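Local coordinates for anthrone oxidase-like protein (Streptomyces ambofaciens, PDB 5F9P) that probably acts as an oxygenase that cleaves a C-C bond, opening ring B oxidatively in atypical angucycline biosynthesis, at residues K79-T82 with L83-G87; Q195-E199 with A200-A204. One frame throughout, in Å; residues are numbered along the deposited sequence.

Interaction 1 (K79-T82 with L83-G87)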
loop_
_atom_site.group_PDB
_atom_site.type_symbol
_atom_site.label_atom_id
_atom_site.label_comp_id
_atom_site.label_asym_id
_atom_site.label_seq_id
_atom_site.Cartn_x
_atom_site.Cartn_y
_atom_site.Cartn_z
ATOM N N LYS A 79 -1.871 11.797 18.566
ATOM C CA LYS A 79 -2.835 11.255 19.515
ATOM C C LYS A 79 -4.127 12.075 19.603
ATOM O O LYS A 79 -5.223 11.519 19.646
ATOM C CB LYS A 79 -2.201 11.136 20.907
ATOM C CG LYS A 79 -1.010 10.178 20.959
ATOM C CD LYS A 79 -0.611 9.802 22.394
ATOM C CE LYS A 79 -0.250 11.020 23.243
ATOM N NZ LYS A 79 0.305 10.624 24.573
ATOM N N HIS A 80 -3.994 13.400 19.636
ATOM C CA HIS A 80 -5.119 14.258 19.993
ATOM C C HIS A 80 -5.726 15.015 18.819
ATOM O O HIS A 80 -6.855 15.497 18.904
ATOM C CB HIS A 80 -4.708 15.220 21.102
ATOM C CG HIS A 80 -4.131 14.526 22.289
ATOM N ND1 HIS A 80 -4.877 13.691 23.091
ATOM C CD2 HIS A 80 -2.872 14.505 22.788
ATOM C CE1 HIS A 80 -4.107 13.197 24.045
ATOM N NE2 HIS A 80 -2.886 13.675 23.882
ATOM N N ARG A 81 -4.985 15.124 17.724
ATOM C CA ARG A 81 -5.538 15.760 16.539
ATOM C C ARG A 81 -5.769 14.747 15.433
ATOM O O ARG A 81 -6.886 14.566 14.971
ATOM C CB ARG A 81 -4.636 16.884 16.033
ATOM C CG ARG A 81 -5.219 17.596 14.799
ATOM C CD ARG A 81 -4.344 18.755 14.330
ATOM N NE ARG A 81 -4.870 19.361 13.108
ATOM C CZ ARG A 81 -4.465 20.527 12.618
ATOM N NH1 ARG A 81 -3.525 21.218 13.243
ATOM N NH2 ARG A 81 -4.997 20.997 11.496
ATOM N N THR A 82 -4.705 14.067 15.030
ATOM C CA THR A 82 -4.749 13.207 13.852
ATOM C C THR A 82 -5.748 12.061 13.929
ATOM O O THR A 82 -6.606 11.918 13.041
ATOM C CB THR A 82 -3.367 12.655 13.540
ATOM O OG1 THR A 82 -2.474 13.759 13.398
ATOM C CG2 THR A 82 -3.402 11.878 12.222
ATOM N N LEU A 83 -5.642 11.246 14.981
ATOM C CA LEU A 83 -6.523 10.089 15.130
ATOM C C LEU A 83 -8.003 10.463 15.246
ATOM O O LEU A 83 -8.838 9.911 14.534
ATOM C CB LEU A 83 -6.090 9.223 16.313
ATOM C CG LEU A 83 -4.904 8.342 15.960
ATOM C CD1 LEU A 83 -4.349 7.649 17.194
ATOM C CD2 LEU A 83 -5.337 7.335 14.896
ATOM N N PRO A 84 -8.331 11.397 16.149
ATOM C CA PRO A 84 -9.722 11.840 16.293
ATOM C C PRO A 84 -10.280 12.501 15.015
ATOM O O PRO A 84 -11.440 12.255 14.649
ATOM C CB PRO A 84 -9.647 12.849 17.443
ATOM C CG PRO A 84 -8.404 12.482 18.189
ATOM C CD PRO A 84 -7.446 12.012 17.149
ATOM N N VAL A 85 -9.477 13.322 14.339
ATOM C CA VAL A 85 -9.923 13.932 13.080
ATOM C C VAL A 85 -10.188 12.858 12.026
ATOM O O VAL A 85 -11.234 12.847 11.367
ATOM C CB VAL A 85 -8.906 14.968 12.541
ATOM C CG1 VAL A 85 -9.184 15.303 11.066
ATOM C CG2 VAL A 85 -8.934 16.213 13.392
ATOM N N PHE A 86 -9.238 11.950 11.871
ATOM C CA PHE A 86 -9.391 10.872 10.904
ATOM C C PHE A 86 -10.567 9.976 11.290
ATOM O O PHE A 86 -11.332 9.543 10.433
ATOM C CB PHE A 86 -8.097 10.073 10.799
ATOM C CG PHE A 86 -7.041 10.741 9.951
ATOM C CD1 PHE A 86 -6.667 12.052 10.192
ATOM C CD2 PHE A 86 -6.430 10.060 8.913
ATOM C CE1 PHE A 86 -5.696 12.674 9.407
ATOM C CE2 PHE A 86 -5.449 10.667 8.131
ATOM C CZ PHE A 86 -5.083 11.976 8.377
ATOM N N GLY A 87 -10.708 9.718 12.589
ATOM C CA GLY A 87 -11.791 8.895 13.090
ATOM C C GLY A 87 -13.139 9.387 12.593
ATOM O O GLY A 87 -14.009 8.596 12.242
#

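Interaction 2 (Q195-E199 with A200-A204)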
loop_
_atom_site.group_PDB
_atom_site.type_symbol
_atom_site.label_atom_id
_atom_site.label_comp_id
_atom_site.label_asym_id
_atom_site.label_seq_id
_atom_site.Cartn_x
_atom_site.Cartn_y
_atom_site.Cartn_z
ATOM N N GLN A 195 -10.284 -19.634 -19.572
ATOM C CA GLN A 195 -9.552 -19.983 -20.790
ATOM C C GLN A 195 -8.371 -19.053 -21.045
ATOM O O GLN A 195 -7.376 -19.450 -21.668
ATOM C CB GLN A 195 -10.485 -20.015 -22.011
ATOM C CG GLN A 195 -11.517 -18.865 -22.101
ATOM C CD GLN A 195 -12.766 -19.105 -21.248
ATOM O OE1 GLN A 195 -12.809 -20.032 -20.441
ATOM N NE2 GLN A 195 -13.792 -18.265 -21.435
ATOM N N ASP A 196 -8.460 -17.817 -20.558
ATOM C CA ASP A 196 -7.416 -16.839 -20.872
ATOM C C ASP A 196 -6.409 -16.601 -19.768
ATOM O O ASP A 196 -5.415 -15.907 -19.972
ATOM C CB ASP A 196 -8.034 -15.523 -21.328
ATOM C CG ASP A 196 -8.819 -15.690 -22.603
ATOM O OD1 ASP A 196 -8.195 -16.083 -23.611
ATOM O OD2 ASP A 196 -10.049 -15.472 -22.584
ATOM N N GLN A 197 -6.668 -17.181 -18.601
ATOM C CA GLN A 197 -5.738 -17.101 -17.489
ATOM C C GLN A 197 -4.579 -18.068 -17.683
ATOM O O GLN A 197 -4.771 -19.218 -18.077
ATOM C CB GLN A 197 -6.446 -17.441 -16.184
ATOM C CG GLN A 197 -7.522 -16.463 -15.763
ATOM C CD GLN A 197 -8.060 -16.780 -14.379
ATOM O OE1 GLN A 197 -7.408 -17.472 -13.589
ATOM N NE2 GLN A 197 -9.252 -16.286 -14.081
ATOM N N ASP A 198 -3.378 -17.597 -17.383
ATOM C CA ASP A 198 -2.210 -18.469 -17.283
ATOM C C ASP A 198 -2.437 -19.521 -16.184
ATOM O O ASP A 198 -3.053 -19.225 -15.168
ATOM C CB ASP A 198 -0.975 -17.634 -16.937
ATOM C CG ASP A 198 0.317 -18.311 -17.342
ATOM O OD1 ASP A 198 0.705 -19.322 -16.696
ATOM O OD2 ASP A 198 0.939 -17.823 -18.313
ATOM N N GLU A 199 -1.946 -20.740 -16.381
ATOM C CA GLU A 199 -2.129 -21.771 -15.363
ATOM C C GLU A 199 -1.326 -21.443 -14.106
ATOM O O GLU A 199 -1.697 -21.833 -13.004
ATOM C CB GLU A 199 -1.796 -23.166 -15.913
ATOM C CG GLU A 199 -2.818 -23.679 -16.964
ATOM C CD GLU A 199 -4.211 -23.890 -16.370
ATOM O OE1 GLU A 199 -4.280 -24.551 -15.313
ATOM O OE2 GLU A 199 -5.234 -23.397 -16.940
ATOM N N ALA A 200 -0.229 -20.714 -14.276
ATOM C CA ALA A 200 0.559 -20.250 -13.134
ATOM C C ALA A 200 -0.238 -19.220 -12.314
ATOM O O ALA A 200 -0.098 -19.142 -11.085
ATOM C CB ALA A 200 1.893 -19.684 -13.593
ATOM N N ARG A 201 -1.096 -18.449 -12.983
ATOM C CA ARG A 201 -1.984 -17.542 -12.247
ATOM C C ARG A 201 -2.962 -18.327 -11.383
ATOM O O ARG A 201 -3.113 -18.041 -10.199
ATOM C CB ARG A 201 -2.752 -16.602 -13.174
ATOM C CG ARG A 201 -3.916 -15.893 -12.473
ATOM C CD ARG A 201 -4.648 -14.950 -13.405
ATOM N NE ARG A 201 -5.799 -14.317 -12.751
ATOM C CZ ARG A 201 -6.539 -13.361 -13.312
ATOM N NH1 ARG A 201 -6.243 -12.933 -14.537
ATOM N NH2 ARG A 201 -7.561 -12.827 -12.647
ATOM N N LYS A 202 -3.611 -19.324 -11.979
ATOM C CA LYS A 202 -4.570 -20.167 -11.250
ATOM C C LYS A 202 -3.935 -20.851 -10.040
ATOM O O LYS A 202 -4.562 -21.008 -8.991
ATOM C CB LYS A 202 -5.164 -21.226 -12.184
ATOM C CG LYS A 202 -5.836 -20.664 -13.436
ATOM C CD LYS A 202 -6.389 -21.798 -14.299
ATOM C CE LYS A 202 -7.122 -21.276 -15.529
ATOM N NZ LYS A 202 -7.557 -22.392 -16.435
ATOM N N ALA A 203 -2.688 -21.267 -10.196
ATOM C CA ALA A 203 -1.978 -21.932 -9.116
ATOM C C ALA A 203 -1.676 -20.942 -8.001
ATOM O O ALA A 203 -1.883 -21.238 -6.829
ATOM C CB ALA A 203 -0.689 -22.570 -9.635
ATOM N N ALA A 204 -1.193 -19.759 -8.363
ATOM C CA ALA A 204 -0.870 -18.746 -7.350
ATOM C C ALA A 204 -2.126 -18.390 -6.568
ATOM O O ALA A 204 -2.140 -18.420 -5.335
ATOM C CB ALA A 204 -0.270 -17.492 -8.006
HETATM O O HOH W 1 -6.833 -25.262 -14.649
#

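Interaction 1 (K79-T82 with L83-G87)
Thr82 places its methyl CG2 anti to the backbone N, with OG1 beside that N (chi1 -56°) and weakly hydrogen-bonded to Glu77 O; Phe86, one turn on in helix 76-88, swings CG to the side of its own N (chi1 -79°). The two side chains therefore run alongside each other, and the methyl comes over one face of the phenyl ring: Thr82 CG2 lies 4.1 Å from the centroid of the Phe86 ring, 27° off its normal, a CH-pi contact. By this face the helix packs on helix 21-37, outside the barrel of this dimeric alpha+beta barrel family member: Ile34 touches both residues, and the ring of Phe16 meets that of Phe86.

The backbone between them is not a uniform alpha-helix. Pro84 has no N-H to give, so the helix kinks there, after a wider pi-type turn at 79-82; its ring packs where that bond is missing, with Pro84 CD 3.4 Å from Lys79 O and Pro84 CG 3.5 Å from His80 O. Regular bonding resumes at once, with Val85 N to Arg81 O at 2.9 Å. Val85 CG2 also leans on Arg81 CG at 4.2 Å, while the guanidinium reaches His240 and His241 at the C-terminal end, probably tag residues.

The buried face is thus largely apolar, joined by dispersion and the CH-pi contact, the threonine hydroxyl being turned back to its own helix.

Interaction 2 (Q195-E199 with A200-A204)
An N-cap opens helix 199-211, and Asp198 supplies it: its carboxylate OD1 accepts from Ala200 N at 2.9 Å through the anti lone pair, taking up an N-H of the first turn that has no earlier carbonyl to bond to. With CG anti to the backbone N (chi1 -157°), Asp198 carries OD1 forward over the helix start, where it also meets the Ala200 methyl. Asp198 O serves the same turn, accepting from Lys202 N at 3.2 Å and, weakly, from Arg201 N. A negative cap here would probably also interact favourably with the helix dipole.

Beside the cap, Gln197 and Arg201 stack. The Gln197 amide and the Arg201 guanidinium are 13° from parallel, with Gln197 CD lying 3.7 Å above the guanidinium plane and offset toward its rim. Arg201 reaches this place by an extended chain from CG to NE, and its guanidinium is held from helix 183-190 by hydrogen bonds from NH1 to Tyr189 O and from NH2 to Arg190 O, together with a cation-pi contact to Tyr189. Gln197 NE2 is bonded to Gln192 O, so both layers of the stack are tied to the preceding helix and the loop that follows it.

Lys202 runs outstretched past Gln197, on the side away from Arg201, with Lys202 CG 3.6 Å from Gln197 OE1, and Glu199 folds back to meet it in a surface salt bridge. Lys202 NZ has a further partner in Pro194 O. The ammonium meets the carboxylate on its syn side, 19° out of plane, with Lys202 NZ 2.6 Å from Glu199 OE2, while a water donates to Glu199 OE1 at 2.7 Å.

Overall arrangement
Both contacts are short-range, within or at the start of a helix packed outside the beta-barrel, and they sit on opposite sides of the chain's centre, their own centres about 44 Å apart. Interaction 1 lies inside helix 76-88 and is partly buried: its inner face turns to helix 21-37 and its side-chain chemistry is mostly apolar. Interaction 2, a surface contact, marks where the loop after helix 183-190 passes into helix 199-211, and it relies on polar groups: a carboxylate cap, an amide-guanidinium stack and a salt bridge with water beside it. Helix 76-88 accommodates a proline within it, whereas helix 199-211 has its opening turn capped.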